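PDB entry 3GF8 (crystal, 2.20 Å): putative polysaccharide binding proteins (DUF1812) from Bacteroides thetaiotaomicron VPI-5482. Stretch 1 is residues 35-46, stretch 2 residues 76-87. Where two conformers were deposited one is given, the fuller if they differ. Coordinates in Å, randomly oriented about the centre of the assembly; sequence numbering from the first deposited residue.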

# COMPACT_ATOMS: atom_id res chain seq x y z
N GLN A 35 2.89 -6.94 12.99
CA GLN A 35 3.31 -6.66 11.61
C GLN A 35 4.34 -5.55 11.39
O GLN A 35 5.03 -5.56 10.39
CB GLN A 35 2.07 -6.30 10.78
CG GLN A 35 1.07 -7.43 10.73
CD GLN A 35 -0.07 -7.18 9.78
OE1 GLN A 35 0.09 -6.49 8.78
NE2 GLN A 35 -1.23 -7.74 10.08
N VAL A 36 4.43 -4.56 12.28
CA VAL A 36 5.23 -3.41 12.00
C VAL A 36 6.53 -3.53 12.77
O VAL A 36 6.51 -3.55 14.00
CB VAL A 36 4.51 -2.11 12.39
CG1 VAL A 36 5.38 -0.89 12.04
CG2 VAL A 36 3.18 -2.01 11.68
N ASP A 37 7.64 -3.63 12.07
CA ASP A 37 8.94 -3.74 12.74
C ASP A 37 9.84 -2.50 12.61
O ASP A 37 10.99 -2.56 12.99
CB ASP A 37 9.69 -5.00 12.29
CG ASP A 37 10.33 -4.89 10.90
OD1 ASP A 37 10.35 -3.83 10.20
OD2 ASP A 37 10.87 -5.95 10.51
N LYS A 38 9.31 -1.38 12.12
CA LYS A 38 10.09 -0.13 12.16
C LYS A 38 9.15 1.04 12.06
O LYS A 38 8.24 1.06 11.23
CB LYS A 38 11.12 -0.09 11.02
CG LYS A 38 11.88 1.27 10.87
CD LYS A 38 12.85 1.27 9.67
CE LYS A 38 13.54 2.60 9.53
NZ LYS A 38 14.38 2.69 8.31
N VAL A 39 9.36 2.02 12.93
CA VAL A 39 8.60 3.26 12.88
C VAL A 39 9.62 4.38 12.82
O VAL A 39 10.70 4.28 13.43
CB VAL A 39 7.66 3.39 14.07
CG1 VAL A 39 6.54 2.35 13.98
CG2 VAL A 39 8.43 3.20 15.44
N GLU A 40 9.31 5.44 12.08
CA GLU A 40 10.14 6.61 12.08
C GLU A 40 9.24 7.83 12.21
O GLU A 40 8.44 8.14 11.31
CB GLU A 40 11.00 6.66 10.83
CG GLU A 40 12.01 7.85 10.77
CD GLU A 40 13.03 7.69 9.62
OE1 GLU A 40 12.67 7.85 8.42
OE2 GLU A 40 14.18 7.37 9.93
N LEU A 41 9.34 8.47 13.38
CA LEU A 41 8.49 9.61 13.74
C LEU A 41 9.17 10.90 13.27
O LEU A 41 10.34 11.11 13.53
CB LEU A 41 8.29 9.67 15.26
CG LEU A 41 7.24 10.66 15.80
CD1 LEU A 41 5.85 10.15 15.59
CD2 LEU A 41 7.49 10.99 17.28
N TYR A 42 8.41 11.75 12.59
CA TYR A 42 8.89 13.05 12.16
C TYR A 42 8.21 14.11 13.07
O TYR A 42 6.99 14.07 13.25
CB TYR A 42 8.55 13.24 10.66
CG TYR A 42 9.45 12.40 9.77
CD1 TYR A 42 9.27 11.04 9.65
CD2 TYR A 42 10.54 12.98 9.11
CE1 TYR A 42 10.14 10.25 8.87
CE2 TYR A 42 11.39 12.22 8.31
CZ TYR A 42 11.19 10.85 8.21
OH TYR A 42 12.03 10.11 7.42
N VAL A 43 9.00 15.04 13.61
CA VAL A 43 8.49 16.08 14.51
C VAL A 43 8.74 17.47 13.94
O VAL A 43 9.85 17.81 13.55
CB VAL A 43 9.11 15.98 15.90
CG1 VAL A 43 8.57 17.11 16.83
CG2 VAL A 43 8.83 14.61 16.51
N PHE A 44 7.68 18.26 13.86
CA PHE A 44 7.71 19.60 13.33
C PHE A 44 7.16 20.53 14.42
O PHE A 44 6.38 20.11 15.26
CB PHE A 44 6.83 19.67 12.08
CG PHE A 44 7.31 18.81 10.94
CD1 PHE A 44 6.94 17.49 10.85
CD2 PHE A 44 8.15 19.34 9.96
CE1 PHE A 44 7.40 16.69 9.80
CE2 PHE A 44 8.60 18.55 8.92
CZ PHE A 44 8.23 17.23 8.84
N ASP A 45 7.55 21.79 14.38
CA ASP A 45 7.17 22.74 15.43
C ASP A 45 5.90 23.51 15.13
O ASP A 45 5.18 23.19 14.18
CB ASP A 45 8.32 23.71 15.67
CG ASP A 45 8.54 24.69 14.50
OD1 ASP A 45 7.66 24.92 13.63
OD2 ASP A 45 9.65 25.22 14.49
N LYS A 46 5.62 24.52 15.97
CA LYS A 46 4.47 25.41 15.84
C LYS A 46 4.39 25.93 14.40
O LYS A 46 3.37 25.79 13.72
CB LYS A 46 4.60 26.58 16.82
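Stretch 2, residues 76-87: QYQFMAWAGARD

Stretch 2 lies beside stretch 1 as its antiparallel neighbour in a β-sheet, joined by a ladder of backbone hydrogen bonds and closed at one end by a salt bridge. Strand 76-83 runs against strand 38-44 with 155° between their N-to-C directions and an axis separation of 4.6 Å at closest approach. The register descends as stretch 1 ascends: Val39 faces Ala83, Leu41 faces Ala81 and Val43 faces Phe79 in the non-hydrogen-bonded pairs, with CA to CA distances of 4.1, 4.4 and 4.8 Å; Glu40 faces Trp82, Tyr42 faces Met80 and Phe44 faces Gln78 in the hydrogen-bonded ones.

Each of these latter pairs bonds twice. Glu40 N donates to Trp82 O (2.8 Å) and Trp82 N to Glu40 O (3.1 Å); Tyr42 N to Met80 O (2.8 Å) and Met80 N to Tyr42 O (3.1 Å); Phe44 N to Gln78 O and Gln78 N to Phe44 O (both 2.9 Å). Between the rungs, Phe79 CA comes within 3.3 Å of Tyr42 O in a CA-H...O contact.

Side chains alternate between the two faces. On one, Val43 CG1 packs 3.6 Å from Phe79 CE1, Leu41 CD2 lies over a face of the Phe79 ring, and Ala83 CB meets Val39 CG1 at 3.9 Å and Val36 CG1 at 3.8 Å. On the other, the selenomethionine Met80 sets its SE 3.8 Å from Tyr42 CB and 4.8 Å from the centre of the Tyr42 ring, approaching obliquely. Tyr42 CE1 is 4.2 Å from Trp82 CD1, at the edge of the indole, and Tyr42 OH donates to Glu40 OE1 at 2.6 Å, linking two side chains of this face within stretch 1.

Past Ala83 the extended run of stretch 2 ends: Gly84 has phi/psi 79/-4, a positive phi that favours glycine, yet its N still donates to Lys38 O at 2.7 Å. The all-t side chain of Lys38 reaches along the following loop, where NZ donates to Ala85 O at 2.7 Å and CD lies over one face of the Arg86 guanidinium. At the edge of that group, Arg86 NH2 donates to Asp37 OD1 at 3.0 Å, a nearly straight hydrogen bond within the salt bridge.

At the far end a water takes over: it accepts from Lys46 N at 3.0 Å and donates to Gln76 O at 2.6 Å. The direct approach of Lys46 N to Gln76 O, 3.1 Å, is too poorly angled for a hydrogen bond.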

# COMPACT_ATOMS: atom_id res chain seq x y z
N GLN A 76 4.07 23.27 21.20
CA GLN A 76 3.15 22.69 20.23
C GLN A 76 3.88 22.18 18.99
O GLN A 76 4.79 22.83 18.48
CB GLN A 76 2.10 23.72 19.85
CG GLN A 76 1.15 23.97 21.01
CD GLN A 76 0.14 25.05 20.71
OE1 GLN A 76 -1.02 24.75 20.39
NE2 GLN A 76 0.58 26.31 20.79
N TYR A 77 3.46 21.01 18.50
CA TYR A 77 4.16 20.30 17.45
C TYR A 77 3.16 19.61 16.53
O TYR A 77 2.01 19.42 16.89
CB TYR A 77 5.06 19.22 18.06
CG TYR A 77 6.00 19.76 19.09
CD1 TYR A 77 7.22 20.34 18.73
CD2 TYR A 77 5.68 19.71 20.44
CE1 TYR A 77 8.08 20.85 19.70
CE2 TYR A 77 6.52 20.18 21.39
CZ TYR A 77 7.71 20.77 21.04
OH TYR A 77 8.53 21.23 22.02
N GLN A 78 3.61 19.24 15.34
CA GLN A 78 2.92 18.21 14.56
C GLN A 78 3.81 17.00 14.43
O GLN A 78 5.01 17.13 14.25
CB GLN A 78 2.53 18.73 13.21
CG GLN A 78 1.58 19.88 13.30
CD GLN A 78 1.08 20.30 11.95
OE1 GLN A 78 1.84 20.78 11.12
NE2 GLN A 78 -0.22 20.13 11.74
N PHE A 79 3.21 15.81 14.59
CA PHE A 79 3.92 14.56 14.38
C PHE A 79 3.27 13.84 13.23
O PHE A 79 2.05 13.94 13.01
CB PHE A 79 3.84 13.57 15.57
CG PHE A 79 4.42 14.04 16.91
CD1 PHE A 79 5.14 15.22 17.05
CD2 PHE A 79 4.25 13.22 18.04
CE1 PHE A 79 5.64 15.60 18.31
CE2 PHE A 79 4.74 13.58 19.27
CZ PHE A 79 5.45 14.77 19.42
N MSE A 80 4.10 13.08 12.51
CA MSE A 80 3.63 12.10 11.56
C MSE A 80 4.68 11.01 11.52
O MSE A 80 5.70 11.14 12.17
CB MSE A 80 3.28 12.72 10.18
CG MSE A 80 4.37 13.47 9.44
SE MSE A 80 5.60 12.33 8.53
CE MSE A 80 4.42 11.39 7.27
N ALA A 81 4.43 9.91 10.80
CA ALA A 81 5.42 8.87 10.71
C ALA A 81 5.37 8.12 9.39
O ALA A 81 4.38 8.19 8.68
CB ALA A 81 5.30 7.91 11.87
N TRP A 82 6.49 7.46 9.06
CA TRP A 82 6.53 6.40 8.06
C TRP A 82 7.03 5.17 8.79
O TRP A 82 7.97 5.24 9.59
CB TRP A 82 7.48 6.73 6.92
CG TRP A 82 7.00 7.74 5.96
CD1 TRP A 82 7.49 9.01 5.79
CD2 TRP A 82 5.95 7.58 4.99
NE1 TRP A 82 6.79 9.65 4.79
CE2 TRP A 82 5.85 8.80 4.28
CE3 TRP A 82 5.08 6.53 4.66
CZ2 TRP A 82 4.92 8.99 3.26
CZ3 TRP A 82 4.17 6.71 3.65
CH2 TRP A 82 4.09 7.93 2.95
N ALA A 83 6.37 4.05 8.54
CA ALA A 83 6.68 2.82 9.24
C ALA A 83 6.98 1.76 8.19
O ALA A 83 6.36 1.73 7.13
CB ALA A 83 5.52 2.40 10.17
N GLY A 84 7.93 0.89 8.51
CA GLY A 84 8.41 -0.12 7.58
C GLY A 84 9.39 0.31 6.49
O GLY A 84 9.85 -0.55 5.77
N ALA A 85 9.72 1.61 6.36
CA ALA A 85 10.50 2.08 5.20
C ALA A 85 11.96 1.67 5.37
O ALA A 85 12.62 2.04 6.34
CB ALA A 85 10.37 3.60 4.95
N ARG A 86 12.45 0.86 4.43
CA ARG A 86 13.85 0.43 4.42
C ARG A 86 14.42 0.64 3.03
O ARG A 86 14.24 1.73 2.47
CB ARG A 86 13.98 -1.01 4.91
CG ARG A 86 13.54 -1.17 6.37
CD ARG A 86 13.68 -2.61 6.80
NE ARG A 86 13.15 -2.89 8.12
CZ ARG A 86 13.84 -2.80 9.25
NH1 ARG A 86 15.11 -2.42 9.23
NH2 ARG A 86 13.26 -3.06 10.41
N ASP A 87 15.03 -0.37 2.43
CA ASP A 87 15.76 -0.16 1.18
C ASP A 87 14.97 0.14 -0.06
O ASP A 87 15.55 0.60 -1.02
CB ASP A 87 16.63 -1.36 0.89
CG ASP A 87 17.75 -1.49 1.87
OD1 ASP A 87 18.23 -0.44 2.35
OD2 ASP A 87 18.15 -2.64 2.18
O HOH W 1 6.93 24.33 18.67